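Uncharacterized protein (Thermus thermophilus HB8, PDB 6SCE) is a type III CRISPR defence DNA nuclease activated by cyclic oligoadenylate, which its CARF domains probably bind. Local coordinates at residues L297-H311 / H376-L390. Numbering follows the deposited sequence. Where two conformers were deposited one is given.
Sequences LVSEQAVPLYAAYLH and HANLNSGTTAMALGL. With nucleotides of chain B.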
ATOM      1  N   LEU A 297      -3.314   5.665  13.354  0.50 26.31           N
ATOM      2  CA  LEU A 297      -2.879   4.282  13.285  0.50 24.97           C
ATOM      3  C   LEU A 297      -1.653   4.251  12.364  0.50 26.62           C
ATOM      4  O   LEU A 297      -1.393   5.237  11.660  0.50 25.62           O
ATOM      5  CB  LEU A 297      -4.051   3.415  12.796  0.50 24.87           C
ATOM      6  CG  LEU A 297      -5.144   3.786  13.816  0.50 25.38           C
ATOM      7  CD1 LEU A 297      -6.458   4.294  13.270  0.50 20.89           C
ATOM      8  CD2 LEU A 297      -5.287   2.768  14.931  0.50 24.87           C
ATOM      9  N   VAL A 298      -0.886   3.156  12.392  1.00 25.57           N
ATOM     10  CA  VAL A 298       0.220   2.966  11.476  1.00 26.23           C
ATOM     11  C   VAL A 298      -0.059   1.699  10.690  1.00 25.69           C
ATOM     12  O   VAL A 298      -0.387   0.650  11.252  1.00 25.99           O
ATOM     13  CB  VAL A 298       1.587   2.902  12.188  1.00 26.63           C
ATOM     14  CG1 VAL A 298       2.698   2.615  11.183  1.00 27.50           C
ATOM     15  CG2 VAL A 298       1.869   4.219  12.887  1.00 27.07           C
ATOM     16  N   SER A 299       0.049   1.804   9.377  1.00 24.86           N
ATOM     17  CA  SER A 299      -0.162   0.666   8.503  1.00 24.06           C
ATOM     18  C   SER A 299       0.625   0.822   7.195  1.00 24.30           C
ATOM     19  O   SER A 299       1.638   1.519   7.176  1.00 24.44           O
ATOM     20  CB  SER A 299      -1.648   0.398   8.324  1.00 24.14           C
ATOM     21  OG  SER A 299      -2.334   1.485   7.725  1.00 24.41           O
ATOM     22  N   GLU A 300       0.226   0.145   6.125  1.00 24.98           N
ATOM     23  CA  GLU A 300       1.093  -0.016   4.976  1.00 26.87           C
ATOM     24  C   GLU A 300       1.372   1.310   4.252  1.00 26.87           C
ATOM     25  O   GLU A 300       2.485   1.560   3.812  1.00 27.11           O
ATOM     26  CB  GLU A 300       0.521  -1.070   4.015  1.00 29.97           C
ATOM     27  CG  GLU A 300       1.283  -1.213   2.700  1.00 35.52           C
ATOM     28  CD  GLU A 300       2.725  -1.692   2.868  1.00 45.04           C
ATOM     29  OE1 GLU A 300       2.981  -2.429   3.847  1.00 46.40           O
ATOM     30  OE2 GLU A 300       3.597  -1.349   2.005  1.00 48.86           O
ATOM     31  N   GLN A 301       0.383   2.181   4.149  1.00 25.60           N
ATOM     32  CA  GLN A 301       0.600   3.436   3.396  1.00 24.47           C
ATOM     33  C   GLN A 301       1.145   4.533   4.270  1.00 25.81           C
ATOM     34  O   GLN A 301       0.517   4.933   5.234  1.00 24.41           O
ATOM     35  CB  GLN A 301      -0.678   3.890   2.726  1.00 23.76           C
ATOM     36  CG  GLN A 301      -1.254   2.888   1.783  1.00 24.11           C
ATOM     37  CD  GLN A 301      -0.272   2.434   0.726  1.00 26.70           C
ATOM     38  OE1 GLN A 301       0.391   3.261   0.082  1.00 28.71           O
ATOM     39  NE2 GLN A 301      -0.209   1.125   0.490  1.00 26.53           N
ATOM     40  N   ALA A 302       2.319   5.044   3.921  1.00 24.96           N
ATOM     41  CA  ALA A 302       2.904   6.150   4.674  1.00 26.29           C
ATOM     42  C   ALA A 302       2.336   7.517   4.290  1.00 25.69           C
ATOM     43  O   ALA A 302       2.326   8.406   5.100  1.00 23.90           O
ATOM     44  CB  ALA A 302       4.408   6.170   4.472  1.00 29.44           C
ATOM     45  N   VAL A 303       1.861   7.681   3.054  1.00 24.73           N
ATOM     46  CA  VAL A 303       1.468   9.023   2.588  1.00 25.92           C
ATOM     47  C   VAL A 303       0.372   9.695   3.449  1.00 24.22           C
ATOM     48  O   VAL A 303       0.495  10.859   3.765  1.00 24.06           O
ATOM     49  CB  VAL A 303       1.104   9.020   1.088  1.00 25.40           C
ATOM     50  CG1 VAL A 303       0.427  10.310   0.670  1.00 26.51           C
ATOM     51  CG2 VAL A 303       2.362   8.801   0.243  1.00 28.51           C
ATOM     52  N   PRO A 304      -0.693   8.961   3.848  1.00 23.47           N
ATOM     53  CA  PRO A 304      -1.711   9.607   4.661  1.00 24.50           C
ATOM     54  C   PRO A 304      -1.195  10.132   5.981  1.00 24.86           C
ATOM     55  O   PRO A 304      -1.604  11.201   6.451  1.00 25.81           O
ATOM     56  CB  PRO A 304      -2.749   8.497   4.872  1.00 24.22           C
ATOM     57  CG  PRO A 304      -2.607   7.622   3.655  1.00 25.07           C
ATOM     58  CD  PRO A 304      -1.122   7.637   3.370  1.00 24.30           C
ATOM     59  N   LEU A 305      -0.296   9.384   6.602  1.00 25.51           N
ATOM     60  CA  LEU A 305       0.314   9.831   7.832  1.00 25.03           C
ATOM     61  C   LEU A 305       1.167  11.067   7.613  1.00 25.13           C
ATOM     62  O   LEU A 305       1.179  11.989   8.425  1.00 25.96           O
ATOM     63  CB  LEU A 305       1.184   8.722   8.407  1.00 26.44           C
ATOM     64  CG  LEU A 305       1.760   8.956   9.812  1.00 26.42           C
ATOM     65  CD1 LEU A 305       0.780   9.451  10.846  1.00 28.43           C
ATOM     66  CD2 LEU A 305       2.356   7.631  10.268  1.00 28.90           C
ATOM     67  N   TYR A 306       1.883  11.083   6.507  1.00 26.90           N
ATOM     68  CA  TYR A 306       2.700  12.238   6.161  1.00 27.06           C
ATOM     69  C   TYR A 306       1.813  13.477   5.879  1.00 26.42           C
ATOM     70  O   TYR A 306       2.123  14.570   6.316  1.00 26.13           O
ATOM     71  CB  TYR A 306       3.555  11.920   4.969  1.00 26.56           C
ATOM     72  CG  TYR A 306       4.585  12.976   4.669  1.00 28.06           C
ATOM     73  CD1 TYR A 306       5.476  13.381   5.642  1.00 30.26           C
ATOM     74  CD2 TYR A 306       4.687  13.539   3.422  1.00 30.63           C
ATOM     75  CE1 TYR A 306       6.438  14.337   5.394  1.00 32.01           C
ATOM     76  CE2 TYR A 306       5.657  14.500   3.152  1.00 30.23           C
ATOM     77  CZ  TYR A 306       6.524  14.894   4.143  1.00 31.86           C
ATOM     78  OH  TYR A 306       7.490  15.845   3.908  1.00 32.89           O
ATOM     79  N   ALA A 307       0.720  13.280   5.144  1.00 27.23           N
ATOM     80  CA  ALA A 307      -0.221  14.360   4.905  1.00 26.84           C
ATOM     81  C   ALA A 307      -0.750  14.893   6.204  1.00 26.77           C
ATOM     82  O   ALA A 307      -0.860  16.105   6.386  1.00 28.63           O
ATOM     83  CB  ALA A 307      -1.367  13.895   4.016  1.00 28.09           C
ATOM     84  N   ALA A 308      -1.082  13.994   7.121  1.00 26.02           N
ATOM     85  CA  ALA A 308      -1.596  14.400   8.426  1.00 27.02           C
ATOM     86  C   ALA A 308      -0.581  15.241   9.202  1.00 27.93           C
ATOM     87  O   ALA A 308      -0.951  16.200   9.890  1.00 28.62           O
ATOM     88  CB  ALA A 308      -2.013  13.189   9.232  1.00 28.02           C
ATOM     89  N   TYR A 309       0.681  14.846   9.125  1.00 27.32           N
ATOM     90  CA  TYR A 309       1.769  15.627   9.717  1.00 27.66           C
ATOM     91  C   TYR A 309       1.842  17.041   9.083  1.00 27.51           C
ATOM     92  O   TYR A 309       1.940  18.028   9.798  1.00 29.43           O
ATOM     93  CB  TYR A 309       3.088  14.883   9.534  1.00 28.65           C
ATOM     94  CG  TYR A 309       4.281  15.763   9.750  1.00 30.56           C
ATOM     95  CD1 TYR A 309       4.604  16.194  11.020  1.00 34.09           C
ATOM     96  CD2 TYR A 309       5.037  16.221   8.679  1.00 36.50           C
ATOM     97  CE1 TYR A 309       5.677  17.041  11.226  1.00 35.98           C
ATOM     98  CE2 TYR A 309       6.123  17.055   8.874  1.00 37.66           C
ATOM     99  CZ  TYR A 309       6.426  17.465  10.157  1.00 38.23           C
ATOM    100  OH  TYR A 309       7.484  18.300  10.386  1.00 40.40           O
ATOM    101  N   LEU A 310       1.779  17.131   7.760  1.00 27.47           N
ATOM    102  CA  LEU A 310       1.868  18.430   7.090  1.00 28.82           C
ATOM    103  C   LEU A 310       0.686  19.321   7.477  1.00 32.74           C
ATOM    104  O   LEU A 310       0.854  20.513   7.741  1.00 28.87           O
ATOM    105  CB  LEU A 310       1.936  18.279   5.582  1.00 30.00           C
ATOM    106  CG  LEU A 310       3.166  17.569   5.032  1.00 30.71           C
ATOM    107  CD1 LEU A 310       3.045  17.458   3.529  1.00 29.82           C
ATOM    108  CD2 LEU A 310       4.433  18.285   5.448  1.00 32.26           C
ATOM    109  N   HIS A 311      -0.499  18.724   7.553  1.00 28.43           N
ATOM    110  CA  HIS A 311      -1.713  19.475   7.911  1.00 29.93           C
ATOM    111  C   HIS A 311      -1.733  19.909   9.379  1.00 33.40           C
ATOM    112  O   HIS A 311      -1.987  21.089   9.689  1.00 32.38           O
ATOM    113  CB  HIS A 311      -2.929  18.626   7.567  1.00 28.76           C
ATOM    114  CG  HIS A 311      -4.228  19.170   8.067  1.00 32.31           C
ATOM    115  ND1 HIS A 311      -4.823  20.292   7.529  1.00 31.97           N
ATOM    116  CD2 HIS A 311      -5.049  18.740   9.053  1.00 33.80           C
ATOM    117  CE1 HIS A 311      -5.968  20.513   8.153  1.00 33.72           C
ATOM    118  NE2 HIS A 311      -6.126  19.592   9.084  1.00 34.87           N
ATOM    119  N   HIS A 376      -6.189  16.425  16.235  1.00 31.38           N
ATOM    120  CA  HIS A 376      -6.346  15.936  14.858  1.00 30.40           C
ATOM    121  C   HIS A 376      -6.383  14.401  14.875  1.00 30.14           C
ATOM    122  O   HIS A 376      -5.629  13.758  15.598  1.00 29.76           O
ATOM    123  CB  HIS A 376      -5.200  16.401  13.969  1.00 31.51           C
ATOM    124  CG  HIS A 376      -5.108  17.887  13.830  1.00 32.11           C
ATOM    125  ND1 HIS A 376      -5.635  18.563  12.750  1.00 33.93           N
ATOM    126  CD2 HIS A 376      -4.562  18.826  14.632  1.00 33.05           C
ATOM    127  CE1 HIS A 376      -5.407  19.859  12.898  1.00 34.36           C
ATOM    128  NE2 HIS A 376      -4.756  20.046  14.026  1.00 33.43           N
ATOM    129  N   ALA A 377      -7.276  13.823  14.096  1.00 28.27           N
ATOM    130  CA  ALA A 377      -7.372  12.387  14.032  1.00 27.39           C
ATOM    131  C   ALA A 377      -7.378  11.988  12.578  1.00 28.69           C
ATOM    132  O   ALA A 377      -8.271  12.361  11.816  1.00 28.34           O
ATOM    133  CB  ALA A 377      -8.629  11.885  14.741  1.00 28.77           C
ATOM    134  N   ASN A 378      -6.377  11.227  12.186  1.00 25.38           N
ATOM    135  CA  ASN A 378      -6.319  10.723  10.846  1.00 26.20           C
ATOM    136  C   ASN A 378      -7.025   9.353  10.792  1.00 26.16           C
ATOM    137  O   ASN A 378      -6.731   8.462  11.582  1.00 26.63           O
ATOM    138  CB  ASN A 378      -4.867  10.556  10.400  1.00 26.99           C
ATOM    139  CG  ASN A 378      -4.778   9.927   9.039  1.00 28.60           C
ATOM    140  OD1 ASN A 378      -4.771   8.678   8.898  1.00 28.77           O
ATOM    141  ND2 ASN A 378      -4.814  10.768   8.015  1.00 26.17           N
ATOM    142  N   LEU A 379      -7.912   9.184   9.827  1.00 24.71           N
ATOM    143  CA  LEU A 379      -8.705   7.964   9.697  1.00 25.53           C
ATOM    144  C   LEU A 379      -8.337   7.084   8.502  1.00 23.40           C
ATOM    145  O   LEU A 379      -9.080   6.179   8.143  1.00 25.00           O
ATOM    146  CB  LEU A 379     -10.192   8.338   9.676  1.00 26.61           C
ATOM    147  CG  LEU A 379     -10.695   9.029  10.946  1.00 28.78           C
ATOM    148  CD1 LEU A 379     -12.142   9.457  10.816  1.00 31.52           C
ATOM    149  CD2 LEU A 379     -10.559   8.126  12.164  1.00 32.96           C
ATOM    150  N   ASN A 380      -7.169   7.324   7.905  1.00 24.61           N
ATOM    151  CA  ASN A 380      -6.704   6.555   6.773  1.00 23.54           C
ATOM    152  C   ASN A 380      -6.121   5.211   7.072  1.00 25.37           C
ATOM    153  O   ASN A 380      -6.193   4.335   6.217  1.00 25.41           O
ATOM    154  CB  ASN A 380      -5.615   7.275   5.997  1.00 23.04           C
ATOM    155  CG  ASN A 380      -6.169   8.407   5.151  1.00 23.32           C
ATOM    156  OD1 ASN A 380      -6.266   9.514   5.636  1.00 24.53           O
ATOM    157  ND2 ASN A 380      -6.546   8.125   3.925  1.00 24.81           N
ATOM    158  N   SER A 381      -5.528   5.059   8.249  1.00 26.20           N
ATOM    159  CA  SER A 381      -4.640   3.925   8.502  1.00 25.01           C
ATOM    160  C   SER A 381      -5.246   2.909   9.475  1.00 25.20           C
ATOM    161  O   SER A 381      -6.243   3.147  10.159  1.00 24.74           O
ATOM    162  CB  SER A 381      -3.290   4.424   9.006  1.00 26.56           C
ATOM    163  OG  SER A 381      -2.761   5.436   8.157  1.00 27.43           O
ATOM    164  N   GLY A 382      -4.570   1.764   9.529  1.00 25.86           N
ATOM    165  CA  GLY A 382      -5.065   0.607  10.197  1.00 25.17           C
ATOM    166  C   GLY A 382      -6.204  -0.020   9.427  1.00 25.42           C
ATOM    167  O   GLY A 382      -6.667   0.483   8.387  1.00 25.74           O
ATOM    168  N   THR A 383      -6.695  -1.113   9.981  1.00 24.46           N
ATOM    169  CA  THR A 383      -7.862  -1.808   9.478  1.00 23.45           C
ATOM    170  C   THR A 383      -9.105  -0.978   9.761  1.00 22.88           C
ATOM    171  O   THR A 383      -9.056  -0.010  10.509  1.00 24.12           O
ATOM    172  CB  THR A 383      -8.013  -3.161  10.186  1.00 24.35           C
ATOM    173  OG1 THR A 383      -8.239  -2.905  11.573  1.00 24.04           O
ATOM    174  CG2 THR A 383      -6.770  -4.016   9.972  1.00 25.48           C
ATOM    175  N   THR A 384     -10.242  -1.346   9.191  1.00 22.50           N
ATOM    176  CA  THR A 384     -11.480  -0.607   9.467  1.00 23.28           C
ATOM    177  C   THR A 384     -11.844  -0.653  10.952  1.00 25.98           C
ATOM    178  O   THR A 384     -12.240   0.362  11.529  1.00 25.40           O
ATOM    179  CB  THR A 384     -12.650  -1.079   8.581  1.00 25.24           C
ATOM    180  OG1 THR A 384     -12.239  -1.015   7.209  1.00 25.62           O
ATOM    181  CG2 THR A 384     -13.836  -0.232   8.758  1.00 26.01           C
ATOM    182  N   ALA A 385     -11.621  -1.808  11.586  1.00 24.10           N
ATOM    183  CA  ALA A 385     -11.790  -1.937  13.019  1.00 25.02           C
ATOM    184  C   ALA A 385     -10.981  -0.917  13.783  1.00 23.94           C
ATOM    185  O   ALA A 385     -11.543  -0.258  14.668  1.00 26.04           O
ATOM    186  CB  ALA A 385     -11.450  -3.353  13.488  1.00 25.36           C
HETATM  187  N   MSE A 386      -9.713  -0.754  13.427  1.00 24.62           N
HETATM  188  CA  MSE A 386      -8.824   0.150  14.144  1.00 24.06           C
HETATM  189  C   MSE A 386      -9.208   1.596  13.949  1.00 25.75           C
HETATM  190  O   MSE A 386      -9.242   2.390  14.888  1.00 25.11           O
HETATM  191  CB  MSE A 386      -7.396  -0.109  13.750  1.00 25.24           C
HETATM  192  CG  MSE A 386      -6.862  -1.489  14.153  1.00 24.85           C
HETATM  193 SE   MSE A 386      -5.256  -2.027  13.225  1.00 26.43          SE
HETATM  194  CE  MSE A 386      -4.062  -0.586  13.709  1.00 24.03           C
ATOM    195  N   ALA A 387      -9.521   1.946  12.708  1.00 26.33           N
ATOM    196  CA  ALA A 387      -9.930   3.303  12.381  1.00 25.45           C
ATOM    197  C   ALA A 387     -11.271   3.693  12.998  1.00 25.08           C
ATOM    198  O   ALA A 387     -11.442   4.832  13.460  1.00 25.90           O
ATOM    199  CB  ALA A 387      -9.955   3.473  10.879  1.00 25.00           C
ATOM    200  N   LEU A 388     -12.239   2.781  12.989  1.00 25.67           N
ATOM    201  CA  LEU A 388     -13.492   3.018  13.706  1.00 25.67           C
ATOM    202  C   LEU A 388     -13.256   3.190  15.212  1.00 26.63           C
ATOM    203  O   LEU A 388     -13.907   4.012  15.850  1.00 26.13           O
ATOM    204  CB  LEU A 388     -14.497   1.927  13.443  1.00 26.98           C
ATOM    205  CG  LEU A 388     -15.081   1.915  12.033  1.00 28.51           C
ATOM    206  CD1 LEU A 388     -16.091   0.795  11.883  1.00 29.12           C
ATOM    207  CD2 LEU A 388     -15.721   3.236  11.718  1.00 28.76           C
ATOM    208  N   GLY A 389     -12.315   2.439  15.766  1.00 26.27           N
ATOM    209  CA  GLY A 389     -11.938   2.601  17.163  1.00 27.20           C
ATOM    210  C   GLY A 389     -11.443   3.975  17.485  1.00 27.19           C
ATOM    211  O   GLY A 389     -11.780   4.580  18.524  1.00 28.41           O
ATOM    212  N   LEU A 390     -10.641   4.498  16.567  1.00 27.15           N
ATOM    213  CA  LEU A 390     -10.141   5.837  16.734  1.00 28.76           C
ATOM    214  C   LEU A 390     -11.293   6.818  16.634  1.00 27.82           C
ATOM    215  O   LEU A 390     -11.386   7.727  17.431  1.00 28.11           O
ATOM    216  CB  LEU A 390      -9.051   6.153  15.702  1.00 28.86           C
ATOM    217  CG  LEU A 390      -8.635   7.624  15.528  1.00 30.71           C
ATOM    218  CD1 LEU A 390      -8.282   8.276  16.832  1.00 31.63           C
ATOM    219  CD2 LEU A 390      -7.414   7.672  14.632  1.00 33.94           C
TER
ATOM    220  P     A B   3      -9.729  -2.674   5.652  1.00 26.45           P
ATOM    221  OP1   A B   3     -10.540  -3.002   6.894  1.00 23.87           O
ATOM    222  OP2   A B   3     -10.393  -1.662   4.759  1.00 27.62           O
ATOM    223  O5'   A B   3      -8.290  -2.175   6.093  1.00 25.07           O
ATOM    224  C5'   A B   3      -7.183  -2.059   5.188  1.00 27.44           C
ATOM    225  C4'   A B   3      -6.045  -1.437   5.965  1.00 26.31           C
ATOM    226  O4'   A B   3      -5.626  -2.343   7.030  1.00 25.77           O
ATOM    227  C3'   A B   3      -4.792  -1.117   5.158  1.00 23.64           C
ATOM    228  O3'   A B   3      -4.439   0.217   5.467  1.00 24.07           O
ATOM    229  C2'   A B   3      -3.768  -2.133   5.689  1.00 25.10           C
ATOM    230  O2'   A B   3      -2.429  -1.698   5.599  1.00 24.69           O
ATOM    231  C1'   A B   3      -4.228  -2.274   7.135  1.00 24.92           C
ATOM    232  N9    A B   3      -3.782  -3.490   7.775  1.00 28.50           N
ATOM    233  C8    A B   3      -3.888  -4.765   7.271  1.00 29.33           C
ATOM    234  N7    A B   3      -3.425  -5.672   8.108  1.00 29.41           N
ATOM    235  C5    A B   3      -3.035  -4.951   9.224  1.00 28.52           C
ATOM    236  C6    A B   3      -2.482  -5.350  10.456  1.00 29.27           C
ATOM    237  N6    A B   3      -2.264  -6.624  10.772  1.00 31.99           N
ATOM    238  N1    A B   3      -2.233  -4.376  11.361  1.00 27.40           N
ATOM    239  C2    A B   3      -2.497  -3.104  11.040  1.00 29.23           C
ATOM    240  N3    A B   3      -3.012  -2.606   9.908  1.00 28.27           N
ATOM    241  C4    A B   3      -3.259  -3.601   9.035  1.00 28.12           C
ATOM    242  P     A B   4      -3.720   1.189   4.411  1.00 24.10           P
ATOM    243  OP1   A B   4      -3.596   0.511   3.089  1.00 24.37           O
ATOM    244  OP2   A B   4      -2.502   1.819   5.032  1.00 24.98           O
ATOM    245  O5'   A B   4      -4.896   2.266   4.306  1.00 24.33           O
ATOM    246  C5'   A B   4      -4.617   3.497   3.622  1.00 23.82           C
ATOM    247  C4'   A B   4      -5.915   4.030   3.066  1.00 22.03           C
ATOM    248  O4'   A B   4      -5.737   5.418   2.659  1.00 24.07           O
ATOM    249  C3'   A B   4      -6.391   3.279   1.829  1.00 22.84           C
ATOM    250  O3'   A B   4      -7.806   3.187   1.694  1.00 22.79           O
ATOM    251  C2'   A B   4      -5.845   4.174   0.713  1.00 24.16           C
ATOM    252  O2'   A B   4      -6.484   3.956  -0.524  1.00 24.40           O
ATOM    253  C1'   A B   4      -6.137   5.536   1.315  1.00 23.12           C
ATOM    254  N9    A B   4      -5.444   6.650   0.683  1.00 25.46           N
ATOM    255  C8    A B   4      -6.057   7.798   0.248  1.00 24.03           C
ATOM    256  N7    A B   4      -5.229   8.625  -0.337  1.00 23.12           N
ATOM    257  C5    A B   4      -4.001   7.972  -0.321  1.00 24.55           C
ATOM    258  C6    A B   4      -2.722   8.328  -0.800  1.00 26.67           C
ATOM    259  N6    A B   4      -2.449   9.463  -1.451  1.00 26.05           N
ATOM    260  N1    A B   4      -1.723   7.424  -0.632  1.00 26.50           N
ATOM    261  C2    A B   4      -2.000   6.270  -0.010  1.00 27.21           C
ATOM    262  N3    A B   4      -3.156   5.838   0.503  1.00 25.22           N
ATOM    263  C4    A B   4      -4.127   6.744   0.316  1.00 24.54           C
TER
HETATM  264  O   HOH W   1      -4.768   6.634  10.931  1.00 25.77           O
HETATM  265  O   HOH W   2      -0.544   6.151   9.310  1.00 37.05           O
HETATM  266  O   HOH W   3      -2.173   4.475   5.760  1.00 26.41           O
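With chi1 at 61°, the hydroxyl of S299 sits between its own backbone N and carbonyl carbon, where it meets both G382 and the ligand. S299 OG accepts from G382 N at 2.9 Å, nearly straight at 161°, and donates to OP2 of nucleotide A4 of chain B, 2.7 Å away, so one oxygen joins the two loops to the phosphate. Q301 N reaches that same OP2, and water 3 ties it to Q301 O and S381 OG. On the neighbouring phosphate, T384 OG1 donates to OP1 of A3 of chain B at 2.6 Å, seconded by its backbone N at the start of helix 384-393. Strands 293-297 and 375-378 are adjacent and parallel in the sheet, and both loops leave their C-terminal ends, the usual ligand-binding edge of a Rossmann-like CARF domain; this fits a cyclic oligoadenylate site. N380 CB lies 3.3 Å from P304 CB, while N380 ND2 donates to O4' of A4 of chain B at 3.1 Å; OD1 takes the N-H of L403. P304 CG lies 3.7 Å from N3 of the A4 base of chain B, so the proline meets the base while N380 holds the sugar. Behind the polar layer, in one of two conformers, L297 CD2 lies 3.8 Å from CB of selenomethionine M386, whose selenium meets the A3 base of chain B, and CD1 packs on A387 and L390; these branch positions are less certain.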